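Local structure of cell wall surface anchor family protein (Streptococcus agalactiae, 3PHS) at residues F80-N85 / A90-L95; V45-Y50 / R112-F117. The protein is the minor pilin GBS52 of a Gram-positive pathogen, a cell-wall-anchored pilus subunit that mediates adhesion to lung epithelial cells through an IgG-like domain. One frame throughout, in Å; residues are numbered along the deposited sequence.

Interaction 1 (F80-N85 / A90-L95); sequences FEATTN and ATFNQL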
ATOM      1  N   PHE A  80      19.436  12.015  -2.806  1.00 16.50           N
ATOM      2  CA  PHE A  80      19.281  12.884  -1.641  1.00 16.31           C
ATOM      3  C   PHE A  80      18.109  12.376  -0.829  1.00 16.22           C
ATOM      4  O   PHE A  80      17.148  11.886  -1.411  1.00 16.34           O
ATOM      5  CB  PHE A  80      18.970  14.310  -2.075  1.00 16.97           C
ATOM      6  CG  PHE A  80      20.046  14.936  -2.932  1.00 18.16           C
ATOM      7  CD1 PHE A  80      20.134  14.627  -4.284  1.00 19.61           C
ATOM      8  CD2 PHE A  80      20.940  15.845  -2.382  1.00 20.24           C
ATOM      9  CE1 PHE A  80      21.139  15.201  -5.091  1.00 21.35           C
ATOM     10  CE2 PHE A  80      21.937  16.435  -3.186  1.00 18.80           C
ATOM     11  CZ  PHE A  80      22.029  16.092  -4.537  1.00 19.07           C
ATOM     12  N   GLU A  81      18.189  12.498   0.491  1.00 15.41           N
ATOM     13  CA  GLU A  81      17.061  12.120   1.366  1.00 15.33           C
ATOM     14  C   GLU A  81      16.727  13.232   2.346  1.00 14.50           C
ATOM     15  O   GLU A  81      17.622  13.997   2.791  1.00 13.97           O
ATOM     16  CB  GLU A  81      17.315  10.801   2.134  1.00 16.38           C
ATOM     17  CG  GLU A  81      18.410  10.842   3.216  1.00 20.36           C
ATOM     18  CD  GLU A  81      18.034  10.179   4.581  1.00 25.44           C
ATOM     19  OE1 GLU A  81      17.674   8.954   4.582  1.00 21.26           O
ATOM     20  OE2 GLU A  81      18.144  10.886   5.658  1.00 22.98           O
ATOM     21  N   ALA A  82      15.451  13.313   2.714  1.00 13.12           N
ATOM     22  CA  ALA A  82      15.033  14.199   3.794  1.00 12.75           C
ATOM     23  C   ALA A  82      13.789  13.650   4.424  1.00 12.73           C
ATOM     24  O   ALA A  82      12.949  13.047   3.744  1.00 12.33           O
ATOM     25  CB  ALA A  82      14.785  15.659   3.302  1.00 13.04           C
ATOM     26  N   THR A  83      13.685  13.868   5.720  1.00 12.61           N
ATOM     27  CA  THR A  83      12.511  13.455   6.485  1.00 13.32           C
ATOM     28  C   THR A  83      11.631  14.661   6.782  1.00 12.61           C
ATOM     29  O   THR A  83      12.121  15.691   7.256  1.00 12.53           O
ATOM     30  CB  THR A  83      12.967  12.814   7.802  1.00 14.01           C
ATOM     31  OG1 THR A  83      13.784  11.675   7.507  1.00 15.85           O
ATOM     32  CG2 THR A  83      11.782  12.401   8.641  1.00 15.18           C
ATOM     33  N   THR A  84      10.330  14.541   6.541  1.00 12.79           N
ATOM     34  CA  THR A  84       9.416  15.651   6.866  1.00 12.77           C
ATOM     35  C   THR A  84       9.486  16.069   8.334  1.00 13.43           C
ATOM     36  O   THR A  84       9.567  15.235   9.238  1.00 13.62           O
ATOM     37  CB  THR A  84       7.957  15.351   6.485  1.00 12.96           C
ATOM     38  OG1 THR A  84       7.518  14.194   7.217  1.00 10.94           O
ATOM     39  CG2 THR A  84       7.839  15.109   4.964  1.00 11.01           C
ATOM     40  N   ASN A  85       9.476  17.380   8.549  1.00 14.36           N
ATOM     41  CA  ASN A  85       9.588  17.964   9.871  1.00 14.78           C
ATOM     42  C   ASN A  85       8.219  18.292  10.484  1.00 15.30           C
ATOM     43  O   ASN A  85       7.179  17.810  10.001  1.00 15.00           O
ATOM     44  CB  ASN A  85      10.546  19.182   9.842  1.00 14.78           C
ATOM     45  CG  ASN A  85      10.036  20.337   8.968  1.00 15.11           C
ATOM     46  OD1 ASN A  85      10.827  21.176   8.514  1.00 18.58           O
ATOM     47  ND2 ASN A  85       8.738  20.388   8.728  1.00 12.26           N
ATOM     48  N   ALA A  90       9.886  18.216   4.019  1.00 11.67           N
ATOM     49  CA  ALA A  90      11.151  17.514   3.793  1.00 11.74           C
ATOM     50  C   ALA A  90      11.981  18.437   2.911  1.00 11.55           C
ATOM     51  O   ALA A  90      11.622  18.691   1.758  1.00 11.58           O
ATOM     52  CB  ALA A  90      10.908  16.158   3.104  1.00 11.33           C
ATOM     53  N   THR A  91      13.055  18.983   3.483  1.00 12.04           N
ATOM     54  CA  THR A  91      13.813  20.059   2.824  1.00 12.31           C
ATOM     55  C   THR A  91      15.066  19.531   2.143  1.00 12.87           C
ATOM     56  O   THR A  91      15.798  18.701   2.705  1.00 13.34           O
ATOM     57  CB  THR A  91      14.195  21.185   3.824  1.00 12.13           C
ATOM     58  OG1 THR A  91      14.979  20.649   4.891  1.00 11.88           O
ATOM     59  CG2 THR A  91      12.946  21.860   4.413  1.00 12.56           C
ATOM     60  N   PHE A  92      15.291  20.006   0.924  1.00 12.75           N
ATOM     61  CA  PHE A  92      16.426  19.599   0.097  1.00 13.98           C
ATOM     62  C   PHE A  92      17.193  20.846  -0.278  1.00 14.35           C
ATOM     63  O   PHE A  92      16.701  21.678  -1.041  1.00 15.17           O
ATOM     64  CB  PHE A  92      15.941  18.861  -1.154  1.00 14.19           C
ATOM     65  CG  PHE A  92      15.280  17.550  -0.836  1.00 15.20           C
ATOM     66  CD1 PHE A  92      16.025  16.368  -0.819  1.00 18.87           C
ATOM     67  CD2 PHE A  92      13.937  17.508  -0.487  1.00 15.69           C
ATOM     68  CE1 PHE A  92      15.416  15.130  -0.486  1.00 17.20           C
ATOM     69  CE2 PHE A  92      13.313  16.287  -0.151  1.00 15.54           C
ATOM     70  CZ  PHE A  92      14.052  15.105  -0.148  1.00 16.09           C
ATOM     71  N   ASN A  93      18.389  20.972   0.281  1.00 14.39           N
ATOM     72  CA  ASN A  93      19.181  22.190   0.148  1.00 14.32           C
ATOM     73  C   ASN A  93      20.309  22.095  -0.851  1.00 15.03           C
ATOM     74  O   ASN A  93      21.037  21.087  -0.912  1.00 15.43           O
ATOM     75  CB  ASN A  93      19.714  22.596   1.517  1.00 14.88           C
ATOM     76  CG  ASN A  93      18.604  22.899   2.480  1.00 14.21           C
ATOM     77  OD1 ASN A  93      18.403  22.184   3.467  1.00 16.87           O
ATOM     78  ND2 ASN A  93      17.830  23.915   2.169  1.00 12.84           N
ATOM     79  N   GLN A  94      20.423  23.145  -1.651  1.00 15.34           N
ATOM     80  CA  GLN A  94      21.477  23.268  -2.669  1.00 15.35           C
ATOM     81  C   GLN A  94      21.593  22.085  -3.624  1.00 15.26           C
ATOM     82  O   GLN A  94      22.695  21.578  -3.893  1.00 14.35           O
ATOM     83  CB  GLN A  94      22.806  23.582  -1.999  1.00 16.30           C
ATOM     84  CG  GLN A  94      22.683  24.786  -1.086  1.00 17.98           C
ATOM     85  CD  GLN A  94      23.981  25.500  -0.897  1.00 23.75           C
ATOM     86  OE1 GLN A  94      24.569  25.442   0.186  1.00 29.40           O
ATOM     87  NE2 GLN A  94      24.454  26.178  -1.942  1.00 23.21           N
ATOM     88  N   LEU A  95      20.448  21.628  -4.117  1.00 14.83           N
ATOM     89  CA  LEU A  95      20.436  20.593  -5.139  1.00 14.98           C
ATOM     90  C   LEU A  95      20.930  21.195  -6.453  1.00 14.59           C
ATOM     91  O   LEU A  95      20.510  22.307  -6.805  1.00 13.85           O
ATOM     92  CB  LEU A  95      19.016  20.046  -5.318  1.00 14.85           C
ATOM     93  CG  LEU A  95      18.598  18.804  -4.516  1.00 16.69           C
ATOM     94  CD1 LEU A  95      18.927  18.866  -3.035  1.00 20.14           C
ATOM     95  CD2 LEU A  95      17.097  18.577  -4.755  1.00 18.29           C
TER
HETATM   96  O   HOH W   1      13.277  18.254   6.329  1.00 16.33           O
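Phe80 and Ala82 of one strand meet Phe92 and Leu95 of another where the two sheets of a beta-sandwich domain come together at an edge. The strands, 76-83 and 89-95, belong to different sheets: the axes of 80-83 and 90-93 come within 5.4 Å, and no direct hydrogen bond crosses between the segments. Their N-to-C directions make 145°, roughly antiparallel. Phe92 can be followed outward. Its CB leads into a ring whose CD1 lies 3.8 Å from Phe80 CB. Farther out, Phe92 CE1 touches the peptide at Glu81 C, and Phe92 CZ reaches Ala82 CB at 3.6 Å, with Phe92 CE2 against the same methyl. That methyl sits over one face of the ring, offset toward the rim, as a CH-pi contact 22° off the ring normal, while Phe80 O lies at the ring edge. With CG anti to the carbonyl carbon (chi1 -66°), the Phe92 ring swings toward strand 76-83, although its CB does not point there. Leu95 makes a second CH-pi contact, CD1 standing 4.0 Å from the centroid of the Phe80 ring. Toward the turn, Ala90 CB packs on Thr84 CG2 at 3.7 Å; Thr84 OG1 is hydrogen-bonded to Ile42 O and Val45 N. A water bridges the backbones, donating to Thr83 O at 3.0 Å and accepting from Thr91 N at 2.9 Å.

Interaction 2 (V45-Y50 / R112-F117); sequences VLYQLY and RNVSAF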
ATOM      1  N   VAL A  45       8.042  11.367   7.542  1.00 12.30           N
ATOM      2  CA  VAL A  45       7.954  10.689   6.246  1.00 12.01           C
ATOM      3  C   VAL A  45       9.273  10.867   5.507  1.00 12.15           C
ATOM      4  O   VAL A  45       9.778  12.000   5.361  1.00 11.09           O
ATOM      5  CB  VAL A  45       6.748  11.181   5.357  1.00 11.57           C
ATOM      6  CG1 VAL A  45       6.694  10.430   4.000  1.00 11.10           C
ATOM      7  CG2 VAL A  45       5.406  11.008   6.090  1.00 13.05           C
ATOM      8  N   LEU A  46       9.842   9.738   5.080  1.00 11.02           N
ATOM      9  CA  LEU A  46      11.111   9.739   4.364  1.00 12.35           C
ATOM     10  C   LEU A  46      10.903   9.932   2.876  1.00 11.93           C
ATOM     11  O   LEU A  46      10.256   9.107   2.223  1.00 11.58           O
ATOM     12  CB  LEU A  46      11.867   8.427   4.638  1.00 12.68           C
ATOM     13  CG  LEU A  46      13.208   8.202   3.943  1.00 16.07           C
ATOM     14  CD1 LEU A  46      14.126   9.415   4.089  1.00 20.23           C
ATOM     15  CD2 LEU A  46      13.842   6.966   4.567  1.00 18.61           C
ATOM     16  N   TYR A  47      11.437  11.041   2.358  1.00 11.45           N
ATOM     17  CA  TYR A  47      11.470  11.310   0.911  1.00 11.61           C
ATOM     18  C   TYR A  47      12.874  11.094   0.349  1.00 12.04           C
ATOM     19  O   TYR A  47      13.882  11.452   0.984  1.00 11.25           O
ATOM     20  CB  TYR A  47      10.974  12.745   0.602  1.00 11.54           C
ATOM     21  CG  TYR A  47       9.467  12.811   0.575  1.00 11.07           C
ATOM     22  CD1 TYR A  47       8.738  13.095   1.732  1.00 11.74           C
ATOM     23  CD2 TYR A  47       8.763  12.528  -0.594  1.00 11.11           C
ATOM     24  CE1 TYR A  47       7.344  13.128   1.706  1.00 12.02           C
ATOM     25  CE2 TYR A  47       7.360  12.538  -0.617  1.00 11.21           C
ATOM     26  CZ  TYR A  47       6.666  12.848   0.534  1.00 11.11           C
ATOM     27  OH  TYR A  47       5.282  12.867   0.500  1.00 11.04           O
ATOM     28  N   GLN A  48      12.935  10.468  -0.818  1.00 12.02           N
ATOM     29  CA  GLN A  48      14.185  10.359  -1.540  1.00 12.70           C
ATOM     30  C   GLN A  48      14.042  11.004  -2.901  1.00 12.99           C
ATOM     31  O   GLN A  48      13.014  10.852  -3.556  1.00 12.85           O
ATOM     32  CB  GLN A  48      14.604   8.901  -1.670  1.00 11.98           C
ATOM     33  CG  GLN A  48      14.884   8.330  -0.322  1.00 13.62           C
ATOM     34  CD  GLN A  48      15.315   6.896  -0.336  1.00 18.39           C
ATOM     35  OE1 GLN A  48      15.842   6.407   0.673  1.00 21.54           O
ATOM     36  NE2 GLN A  48      15.103   6.205  -1.449  1.00 14.02           N
ATOM     37  N   LEU A  49      15.107  11.686  -3.321  1.00 12.79           N
ATOM     38  CA  LEU A  49      15.157  12.340  -4.618  1.00 13.22           C
ATOM     39  C   LEU A  49      16.330  11.783  -5.412  1.00 13.27           C
ATOM     40  O   LEU A  49      17.465  11.821  -4.939  1.00 13.77           O
ATOM     41  CB  LEU A  49      15.248  13.871  -4.441  1.00 13.89           C
ATOM     42  CG  LEU A  49      13.968  14.714  -4.276  1.00 15.89           C
ATOM     43  CD1 LEU A  49      13.234  14.846  -5.581  1.00 19.80           C
ATOM     44  CD2 LEU A  49      12.998  14.221  -3.201  1.00 19.01           C
ATOM     45  N   TYR A  50      16.041  11.262  -6.608  1.00 12.88           N
ATOM     46  CA  TYR A  50      17.031  10.621  -7.479  1.00 13.29           C
ATOM     47  C   TYR A  50      17.333  11.556  -8.642  1.00 13.30           C
ATOM     48  O   TYR A  50      16.446  11.895  -9.425  1.00 13.35           O
ATOM     49  CB  TYR A  50      16.520   9.264  -7.955  1.00 13.16           C
ATOM     50  CG  TYR A  50      16.474   8.281  -6.810  1.00 15.06           C
ATOM     51  CD1 TYR A  50      15.404   8.275  -5.909  1.00 14.33           C
ATOM     52  CD2 TYR A  50      17.543   7.422  -6.577  1.00 15.39           C
ATOM     53  CE1 TYR A  50      15.380   7.386  -4.831  1.00 16.06           C
ATOM     54  CE2 TYR A  50      17.535   6.538  -5.498  1.00 14.80           C
ATOM     55  CZ  TYR A  50      16.447   6.516  -4.648  1.00 15.67           C
ATOM     56  OH  TYR A  50      16.476   5.655  -3.588  1.00 16.42           O
ATOM     57  N   ARG A 112       3.347   3.216  -1.622  1.00 12.71           N
ATOM     58  CA  ARG A 112       2.428   3.356  -2.758  1.00 13.11           C
ATOM     59  C   ARG A 112       1.350   4.435  -2.536  1.00 12.42           C
ATOM     60  O   ARG A 112       0.693   4.860  -3.485  1.00 13.39           O
ATOM     61  CB  ARG A 112       1.764   2.009  -3.092  1.00 12.96           C
ATOM     62  CG  ARG A 112       0.689   1.609  -2.096  1.00 14.44           C
ATOM     63  CD  ARG A 112       0.004   0.306  -2.521  1.00 15.90           C
ATOM     64  NE  ARG A 112      -1.182   0.039  -1.701  1.00 15.95           N
ATOM     65  CZ  ARG A 112      -2.099  -0.876  -2.006  1.00 14.77           C
ATOM     66  NH1 ARG A 112      -1.971  -1.631  -3.095  1.00 14.16           N
ATOM     67  NH2 ARG A 112      -3.137  -1.043  -1.213  1.00 15.61           N
ATOM     68  N   ASN A 113       1.191   4.892  -1.299  1.00 11.78           N
ATOM     69  CA  ASN A 113       0.158   5.879  -0.971  1.00 12.28           C
ATOM     70  C   ASN A 113       0.589   7.333  -1.258  1.00 12.59           C
ATOM     71  O   ASN A 113      -0.200   8.268  -1.115  1.00 12.39           O
ATOM     72  CB  ASN A 113      -0.306   5.687   0.466  1.00 12.75           C
ATOM     73  CG  ASN A 113      -0.937   4.318   0.670  1.00 13.05           C
ATOM     74  OD1 ASN A 113      -1.815   3.916  -0.093  1.00 13.58           O
ATOM     75  ND2 ASN A 113      -0.449   3.575   1.652  1.00 17.84           N
ATOM     76  N   VAL A 114       1.838   7.488  -1.691  1.00 11.86           N
ATOM     77  CA  VAL A 114       2.345   8.755  -2.163  1.00 12.37           C
ATOM     78  C   VAL A 114       2.695   8.591  -3.645  1.00 12.51           C
ATOM     79  O   VAL A 114       3.494   7.724  -4.006  1.00 12.23           O
ATOM     80  CB  VAL A 114       3.598   9.175  -1.365  1.00 12.65           C
ATOM     81  CG1 VAL A 114       4.123  10.553  -1.853  1.00 12.21           C
ATOM     82  CG2 VAL A 114       3.257   9.231   0.133  1.00 13.14           C
ATOM     83  N   SER A 115       2.094   9.418  -4.495  1.00 12.23           N
ATOM     84  CA  SER A 115       2.399   9.373  -5.911  1.00 12.76           C
ATOM     85  C   SER A 115       3.793   9.938  -6.124  1.00 12.22           C
ATOM     86  O   SER A 115       4.086  11.061  -5.695  1.00 12.24           O
ATOM     87  CB  SER A 115       1.367  10.166  -6.713  1.00 13.96           C
ATOM     88  OG  SER A 115       0.118   9.486  -6.717  1.00 14.48           O
ATOM     89  N   ALA A 116       4.660   9.141  -6.755  1.00 11.70           N
ATOM     90  CA  ALA A 116       5.994   9.605  -7.111  1.00 11.37           C
ATOM     91  C   ALA A 116       5.895  10.685  -8.198  1.00 10.62           C
ATOM     92  O   ALA A 116       4.889  10.773  -8.924  1.00  9.53           O
ATOM     93  CB  ALA A 116       6.843   8.448  -7.596  1.00 12.65           C
ATOM     94  N   PHE A 117       6.945  11.496  -8.328  1.00 10.65           N
ATOM     95  CA  PHE A 117       6.856  12.665  -9.205  1.00 10.83           C
ATOM     96  C   PHE A 117       8.213  12.980  -9.824  1.00 11.08           C
ATOM     97  O   PHE A 117       9.258  12.574  -9.303  1.00  9.98           O
ATOM     98  CB  PHE A 117       6.373  13.897  -8.413  1.00 10.71           C
ATOM     99  CG  PHE A 117       7.117  14.110  -7.136  1.00 13.43           C
ATOM    100  CD1 PHE A 117       6.653  13.541  -5.945  1.00 13.14           C
ATOM    101  CD2 PHE A 117       8.315  14.826  -7.127  1.00 14.83           C
ATOM    102  CE1 PHE A 117       7.369  13.690  -4.770  1.00 15.69           C
ATOM    103  CE2 PHE A 117       9.024  14.998  -5.952  1.00 14.60           C
ATOM    104  CZ  PHE A 117       8.556  14.430  -4.772  1.00 15.25           C
TER
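Tyr47 reaches Val114 because its CG lies anti to the carbonyl carbon (chi1 -82°), which carries the phenol away from strand 46-52 into the buried interior of the beta-sandwich domain, and because Val114 holds CG1 anti to its backbone N (chi1 -179°), presenting that methyl to the phenol end. Phe117 completes the group: its ring comes nearer to 45-50 than the direction of its CB would suggest. Segment 45-50 lies on strand 46-52, whereas 112-117 covers an irregular part of the broken strand 109-121; the two strands are separated in their antiparallel sheet by strand 98-106. The nearest CA pairs, Tyr47 with Ala116 and Leu49 with Phe117, are more than 9 Å apart, so side chains alone span the gap.

Phe117 serves both residues of the inner strand. Tyr47 CE2 approaches Phe117 CE1 at 4.3 Å, near the plane of the phenylalanine ring and at its edge, so the two rings do not stack face to face. On the other side of CZ, Phe117 CE2 meets Leu49 CD1 at 4.2 Å, from an oblique direction. These are loose van der Waals contacts. Pro129 touches Tyr47, Val114 and Phe117, tying a loop to the same cluster. The buried phenol oxygen is satisfied from the facing sheet by a hydrogen bond with His19 ND1 on strand 13-21, while across this contact Val114 CG1 lies 3.5 Å from Tyr47 OH.

Strand 46-52 joins the two contacts: it is hydrogen-bonded to strand 76-83 of interaction 1, with Phe80 O lying 2.8 Å from Leu49 N, and it supplies the first segment of interaction 2. Leu49, a member of interaction 2, also packs through CD2 on Phe92 CZ. The place in the fold differs. All four touching residues of interaction 2 are buried, whereas interaction 1 mixes buried and exposed residues at the sandwich margin and includes a bridging water. Interaction 1 joins two sheets, with methyls set over ring faces; interaction 2 joins strand 46-52 to an irregular part of 109-121 through one ring edge and oblique methyl contacts. Interaction 2 buries 177 Å², summed over both sides, against 394 Å² for interaction 1.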